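Local coordinates for protein MB2760 (Mycobacterium tuberculosis, PDB 2BNG) that hydrolyses long or bulky lipophilic epoxides, such as 9,10-epoxystearic acid and cholesterol 5,6-oxide, to diols in vitro, its physiological substrates being still unidentified, at residues C[92-97]-C[101-106]; C[108-113]-C[118-123]. One frame throughout, in Å; residues are numbered along the deposited sequence.

Contact 1. Residues C[92-97]-C[101-106]; sequences TDALII and RVQFWV
D93 and F104 face each other as a hydrogen-bonded antiparallel pair, and the close packing of this contact is centred on them. D93 N donates to F104 O at 2.9 Å, and F104 N returns a bond to D93 O at 3.1 Å. The F104 ring starts from the crowded position between its own N and carbonyl carbon (chi1 50°), which folds it back over the neighbouring strand: D93 CB makes an off-centre CH-pi contact 4.3 Å from the ring centroid, while L95 CG meets the ring edge in plane, 3.9 Å from F104 CE2. V106 CG2 lies 3.6 Å from D93 CG, placing a methyl group against the base of the carboxylate, whose OD1 forms a salt bridge with R91. The two strands, 86-97 and 100-113, form a beta hairpin in the curved sheet of the NTF2-like fold used by limonene-1,2-epoxide hydrolases, and D93, on this hairpin, is the active-site proton donor of the enzyme. Helix 126-139 packs on V102 and F104 from the same face. On the face carrying T92, A94, I96, R101, Q103 and W105, polar groups are set among apolar ones. The extended R101 chain grips Q103 OE1 side-on with NE and NH2, each at 3.0 Å, the oxygen lying 8° out of the guanidinium plane. A94 CB sits over one guanidinium face, and E74 provides the salt bridge to NH2. Whereas D93, F104 and V106 are buried, T92, Q103 and I96 are partly exposed, with I96 CD1 alongside R101 NH1.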
loop_
_atom_site.group_PDB
_atom_site.type_symbol
_atom_site.label_atom_id
_atom_site.label_comp_id
_atom_site.label_asym_id
_atom_site.label_seq_id
_atom_site.Cartn_x
_atom_site.Cartn_y
_atom_site.Cartn_z
ATOM N N THR C 92 -9.245 30.969 -19.269
ATOM C CA THR C 92 -10.371 31.768 -18.834
ATOM C C THR C 92 -9.823 32.708 -17.761
ATOM O O THR C 92 -9.169 32.275 -16.815
ATOM C CB THR C 92 -11.495 30.900 -18.250
ATOM O OG1 THR C 92 -11.917 29.929 -19.227
ATOM C CG2 THR C 92 -12.684 31.750 -17.899
ATOM N N ASP C 93 -10.056 34.002 -17.940
ATOM C CA ASP C 93 -9.639 34.999 -16.964
ATOM C C ASP C 93 -10.889 35.579 -16.308
ATOM O O ASP C 93 -11.988 35.480 -16.847
ATOM C CB ASP C 93 -8.835 36.126 -17.649
ATOM C CG ASP C 93 -7.376 35.732 -17.966
ATOM O OD1 ASP C 93 -6.552 36.658 -18.134
ATOM O OD2 ASP C 93 -7.038 34.521 -18.055
ATOM N N ALA C 94 -10.713 36.204 -15.159
ATOM C CA ALA C 94 -11.773 36.970 -14.530
ATOM C C ALA C 94 -11.191 38.226 -13.903
ATOM O O ALA C 94 -10.144 38.159 -13.268
ATOM C CB ALA C 94 -12.471 36.124 -13.481
ATOM N N LEU C 95 -11.855 39.367 -14.107
ATOM C CA LEU C 95 -11.536 40.583 -13.354
ATOM C C LEU C 95 -12.621 40.777 -12.306
ATOM O O LEU C 95 -13.811 40.637 -12.604
ATOM C CB LEU C 95 -11.397 41.820 -14.257
ATOM C CG LEU C 95 -10.427 41.733 -15.460
ATOM C CD1 LEU C 95 -10.563 42.992 -16.319
ATOM C CD2 LEU C 95 -8.964 41.495 -15.075
ATOM N N ILE C 96 -12.206 41.068 -11.075
ATOM C CA ILE C 96 -13.109 41.209 -9.940
ATOM C C ILE C 96 -12.935 42.592 -9.381
ATOM O O ILE C 96 -11.834 42.959 -9.000
ATOM C CB ILE C 96 -12.751 40.237 -8.770
ATOM C CG1 ILE C 96 -12.113 38.928 -9.294
ATOM C CG2 ILE C 96 -13.899 40.106 -7.795
ATOM C CD1 ILE C 96 -12.856 37.712 -9.327
ATOM N N ILE C 97 -14.025 43.349 -9.325
ATOM C CA ILE C 97 -14.044 44.680 -8.744
ATOM C C ILE C 97 -15.186 44.648 -7.743
ATOM O O ILE C 97 -16.368 44.684 -8.124
ATOM C CB ILE C 97 -14.272 45.762 -9.830
ATOM C CG1 ILE C 97 -13.187 45.670 -10.909
ATOM C CG2 ILE C 97 -14.282 47.178 -9.222
ATOM C CD1 ILE C 97 -13.676 45.972 -12.281
ATOM N N ARG C 101 -17.992 40.480 -10.929
ATOM C CA ARG C 101 -17.036 39.558 -11.522
ATOM C C ARG C 101 -17.280 39.437 -13.014
ATOM O O ARG C 101 -18.394 39.117 -13.441
ATOM C CB ARG C 101 -17.140 38.191 -10.857
ATOM C CG ARG C 101 -16.372 37.088 -11.559
ATOM C CD ARG C 101 -16.730 35.761 -10.934
ATOM N NE ARG C 101 -15.841 34.732 -11.435
ATOM C CZ ARG C 101 -14.721 34.371 -10.829
ATOM N NH1 ARG C 101 -14.390 34.940 -9.681
ATOM N NH2 ARG C 101 -13.927 33.447 -11.378
ATOM N N VAL C 102 -16.247 39.725 -13.801
ATOM C CA VAL C 102 -16.344 39.697 -15.254
ATOM C C VAL C 102 -15.389 38.648 -15.814
ATOM O O VAL C 102 -14.168 38.765 -15.711
ATOM C CB VAL C 102 -16.026 41.085 -15.891
ATOM C CG1 VAL C 102 -16.145 41.026 -17.418
ATOM C CG2 VAL C 102 -16.933 42.183 -15.311
ATOM N N GLN C 103 -15.967 37.631 -16.427
ATOM C CA GLN C 103 -15.221 36.469 -16.851
ATOM C C GLN C 103 -15.278 36.321 -18.370
ATOM O O GLN C 103 -16.336 36.515 -18.983
ATOM C CB GLN C 103 -15.820 35.242 -16.164
ATOM C CG GLN C 103 -14.975 34.000 -16.199
ATOM C CD GLN C 103 -15.448 32.990 -15.162
ATOM O OE1 GLN C 103 -15.420 33.257 -13.997
ATOM N NE2 GLN C 103 -15.897 31.854 -15.589
ATOM N N PHE C 104 -14.154 35.953 -18.968
ATOM C CA PHE C 104 -14.015 35.960 -20.422
ATOM C C PHE C 104 -12.849 35.044 -20.813
ATOM O O PHE C 104 -11.940 34.811 -19.988
ATOM C CB PHE C 104 -13.760 37.402 -20.938
ATOM C CG PHE C 104 -12.638 38.130 -20.211
ATOM C CD1 PHE C 104 -11.354 38.134 -20.722
ATOM C CD2 PHE C 104 -12.877 38.818 -19.016
ATOM C CE1 PHE C 104 -10.313 38.817 -20.056
ATOM C CE2 PHE C 104 -11.846 39.473 -18.342
ATOM C CZ PHE C 104 -10.561 39.469 -18.860
ATOM N N TRP C 105 -12.846 34.548 -22.051
ATOM C CA TRP C 105 -11.711 33.781 -22.502
ATOM C C TRP C 105 -10.549 34.702 -22.903
ATOM O O TRP C 105 -10.767 35.843 -23.343
ATOM C CB TRP C 105 -12.108 32.830 -23.624
ATOM C CG TRP C 105 -12.604 33.478 -24.953
ATOM C CD1 TRP C 105 -13.901 33.506 -25.414
ATOM C CD2 TRP C 105 -11.806 34.109 -25.985
ATOM N NE1 TRP C 105 -13.962 34.120 -26.649
ATOM C CE2 TRP C 105 -12.696 34.489 -27.027
ATOM C CE3 TRP C 105 -10.432 34.356 -26.145
ATOM C CZ2 TRP C 105 -12.261 35.136 -28.193
ATOM C CZ3 TRP C 105 -9.995 34.994 -27.331
ATOM C CH2 TRP C 105 -10.920 35.385 -28.320
ATOM N N VAL C 106 -9.324 34.206 -22.709
ATOM C CA VAL C 106 -8.114 34.862 -23.209
ATOM C C VAL C 106 -7.174 33.806 -23.787
ATOM O O VAL C 106 -6.988 32.722 -23.198
ATOM C CB VAL C 106 -7.333 35.585 -22.106
ATOM C CG1 VAL C 106 -6.105 36.287 -22.706
ATOM C CG2 VAL C 106 -8.215 36.579 -21.381
#

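Contact 2. Residues C[108-113]-C[118-123]; sequences GVFEVD and TLWRDY
F110 CG lies anti to its carbonyl carbon (chi1 -54°) and W120 CG anti to its backbone N (chi1 171°), torsions that lay the two side chains alongside each other on one face of the sheet. Their planes are only 11° from parallel, yet the F110 ring and the W120 five-membered ring are slid apart, with centroids 4.8 Å from each other, so overlap is slight. Y46 stacks on W120, F24 meets it edge-to-face, and V21 of helix 13-30 packs on F110. Next along this face, G108 lies opposite D122: D122 OD1 is 3.3 Å from G108 CA, while D122 OD2 is salt-bridged to R91 and takes a weak bond from W120 NE1. On the other face V109 CG2 lies 3.8 Å from R121 CB, the two side chains running side by side, and V109 CG1 is at the edge of the Y123 ring, 3.9 Å from Y123 CE1. R121 NE is salt-bridged to E47 of its own chain and NH1 to E90 of the second subunit, whose OE2 also bonds Y123 OH. Between the backbones, V109 N donates to R121 O at 2.8 Å. Near the turn T118 N bonds E111 O at 2.8 Å and L119 N does so weakly at 3.4 Å. With T118 and L119 both facing E111, this is a classic beta bulge, in a hairpin of the NTF2-like sheet that carries the active-site proton acceptor D122.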
loop_
_atom_site.group_PDB
_atom_site.type_symbol
_atom_site.label_atom_id
_atom_site.label_comp_id
_atom_site.label_asym_id
_atom_site.label_seq_id
_atom_site.Cartn_x
_atom_site.Cartn_y
_atom_site.Cartn_z
ATOM N N GLY C 108 -3.218 33.907 -24.554
ATOM C CA GLY C 108 -2.027 34.692 -24.360
ATOM C C GLY C 108 -0.848 34.054 -25.036
ATOM O O GLY C 108 -0.693 32.818 -25.009
ATOM N N VAL C 109 -0.029 34.885 -25.665
ATOM C CA VAL C 109 1.258 34.432 -26.174
ATOM C C VAL C 109 2.384 35.186 -25.454
ATOM O O VAL C 109 2.333 36.406 -25.250
ATOM C CB VAL C 109 1.405 34.490 -27.728
ATOM C CG1 VAL C 109 0.094 34.190 -28.461
ATOM C CG2 VAL C 109 1.923 35.801 -28.164
ATOM N N PHE C 110 3.387 34.420 -25.039
ATOM C CA PHE C 110 4.519 34.959 -24.299
ATOM C C PHE C 110 5.788 34.605 -25.016
ATOM O O PHE C 110 5.822 33.641 -25.794
ATOM C CB PHE C 110 4.554 34.381 -22.877
ATOM C CG PHE C 110 3.273 34.571 -22.122
ATOM C CD1 PHE C 110 2.144 33.808 -22.418
ATOM C CD2 PHE C 110 3.186 35.522 -21.110
ATOM C CE1 PHE C 110 0.945 33.987 -21.707
ATOM C CE2 PHE C 110 2.000 35.701 -20.397
ATOM C CZ PHE C 110 0.874 34.924 -20.688
ATOM N N GLU C 111 6.819 35.397 -24.754
ATOM C CA GLU C 111 8.181 35.013 -25.052
ATOM C C GLU C 111 9.004 35.107 -23.784
ATOM O O GLU C 111 8.943 36.095 -23.043
ATOM C CB GLU C 111 8.780 35.886 -26.161
ATOM C CG GLU C 111 8.850 35.161 -27.480
ATOM C CD GLU C 111 8.873 36.103 -28.651
ATOM O OE1 GLU C 111 9.539 37.153 -28.554
ATOM O OE2 GLU C 111 8.226 35.802 -29.680
ATOM N N VAL C 112 9.765 34.059 -23.520
ATOM C CA VAL C 112 10.620 34.061 -22.351
ATOM C C VAL C 112 12.085 33.843 -22.707
ATOM O O VAL C 112 12.439 32.996 -23.524
ATOM C CB VAL C 112 10.064 33.177 -21.146
ATOM C CG1 VAL C 112 8.745 32.474 -21.485
ATOM C CG2 VAL C 112 11.105 32.223 -20.601
ATOM N N ASP C 113 12.919 34.669 -22.100
ATOM C CA ASP C 113 14.339 34.688 -22.348
ATOM C C ASP C 113 14.964 34.616 -20.970
ATOM O O ASP C 113 14.836 35.549 -20.172
ATOM C CB ASP C 113 14.714 35.991 -23.076
ATOM C CG ASP C 113 16.229 36.194 -23.214
ATOM O OD1 ASP C 113 16.977 35.200 -23.363
ATOM O OD2 ASP C 113 16.689 37.362 -23.208
ATOM N N THR C 118 9.645 38.507 -21.833
ATOM C CA THR C 118 9.951 39.679 -22.662
ATOM C C THR C 118 8.777 40.129 -23.528
ATOM O O THR C 118 8.712 41.293 -23.925
ATOM C CB THR C 118 11.218 39.460 -23.513
ATOM O OG1 THR C 118 11.025 38.334 -24.376
ATOM C CG2 THR C 118 12.435 39.216 -22.596
ATOM N N LEU C 119 7.854 39.201 -23.804
ATOM C CA LEU C 119 6.612 39.512 -24.500
ATOM C C LEU C 119 5.436 38.917 -23.745
ATOM O O LEU C 119 5.481 37.762 -23.327
ATOM C CB LEU C 119 6.613 39.004 -25.949
ATOM C CG LEU C 119 5.293 39.179 -26.718
ATOM C CD1 LEU C 119 4.936 40.664 -26.953
ATOM C CD2 LEU C 119 5.291 38.401 -28.026
ATOM N N TRP C 120 4.388 39.722 -23.570
ATOM C CA TRP C 120 3.128 39.259 -22.975
ATOM C C TRP C 120 2.003 39.879 -23.796
ATOM O O TRP C 120 1.755 41.104 -23.753
ATOM C CB TRP C 120 3.050 39.656 -21.510
ATOM C CG TRP C 120 1.733 39.426 -20.838
ATOM C CD1 TRP C 120 0.737 38.594 -21.244
ATOM C CD2 TRP C 120 1.289 40.023 -19.610
ATOM N NE1 TRP C 120 -0.316 38.635 -20.344
ATOM C CE2 TRP C 120 -0.003 39.514 -19.338
ATOM C CE3 TRP C 120 1.857 40.944 -18.713
ATOM C CZ2 TRP C 120 -0.733 39.883 -18.195
ATOM C CZ3 TRP C 120 1.117 41.324 -17.578
ATOM C CH2 TRP C 120 -0.154 40.790 -17.336
ATOM N N ARG C 121 1.351 39.024 -24.573
ATOM C CA ARG C 121 0.351 39.456 -25.537
ATOM C C ARG C 121 -0.968 38.715 -25.307
ATOM O O ARG C 121 -1.095 37.517 -25.593
ATOM C CB ARG C 121 0.851 39.201 -26.959
ATOM C CG ARG C 121 -0.056 39.823 -27.982
ATOM C CD ARG C 121 0.366 39.516 -29.410
ATOM N NE ARG C 121 1.554 40.262 -29.825
ATOM C CZ ARG C 121 2.515 39.735 -30.584
ATOM N NH1 ARG C 121 2.438 38.464 -30.979
ATOM N NH2 ARG C 121 3.570 40.443 -30.916
ATOM N N ASP C 122 -1.949 39.421 -24.772
ATOM C CA ASP C 122 -3.226 38.768 -24.473
ATOM C C ASP C 122 -4.256 39.132 -25.534
ATOM O O ASP C 122 -4.417 40.311 -25.881
ATOM C CB ASP C 122 -3.710 39.134 -23.064
ATOM C CG ASP C 122 -3.134 38.212 -21.967
ATOM O OD1 ASP C 122 -2.542 37.145 -22.259
ATOM O OD2 ASP C 122 -3.284 38.545 -20.774
ATOM N N TYR C 123 -4.931 38.102 -26.037
ATOM C CA TYR C 123 -5.993 38.208 -27.023
ATOM C C TYR C 123 -7.343 37.902 -26.369
ATOM O O TYR C 123 -7.472 36.937 -25.622
ATOM C CB TYR C 123 -5.795 37.151 -28.109
ATOM C CG TYR C 123 -4.637 37.349 -29.053
ATOM C CD1 TYR C 123 -3.384 36.790 -28.780
ATOM C CD2 TYR C 123 -4.799 38.074 -30.257
ATOM C CE1 TYR C 123 -2.318 36.948 -29.681
ATOM C CE2 TYR C 123 -3.744 38.231 -31.157
ATOM C CZ TYR C 123 -2.518 37.664 -30.858
ATOM O OH TYR C 123 -1.479 37.827 -31.721
#

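Overall arrangement
Strand 100-113 lies between 86-97 and 116-123 in the sheet; contact 1 lies on its first half and contact 2 on its second, beside which 86-97 runs on. Their centres are about 19 Å apart, on opposite sides of the chain's centre, yet they touch where the two segments adjoin, around V106. There V106 CG1 lies 3.6 Å from D122 CG, and W105 CZ3 is 3.6 Å from Y123 O. The proton donor D93 and the proton acceptor D122 come about 5 Å apart between side chains. R91 salt-bridges both carboxylates, consistent with one active site spanning the two hairpins. W105 of contact 1 meets Y123 of the second subunit, and Y123 of contact 2 meets W105 of that subunit.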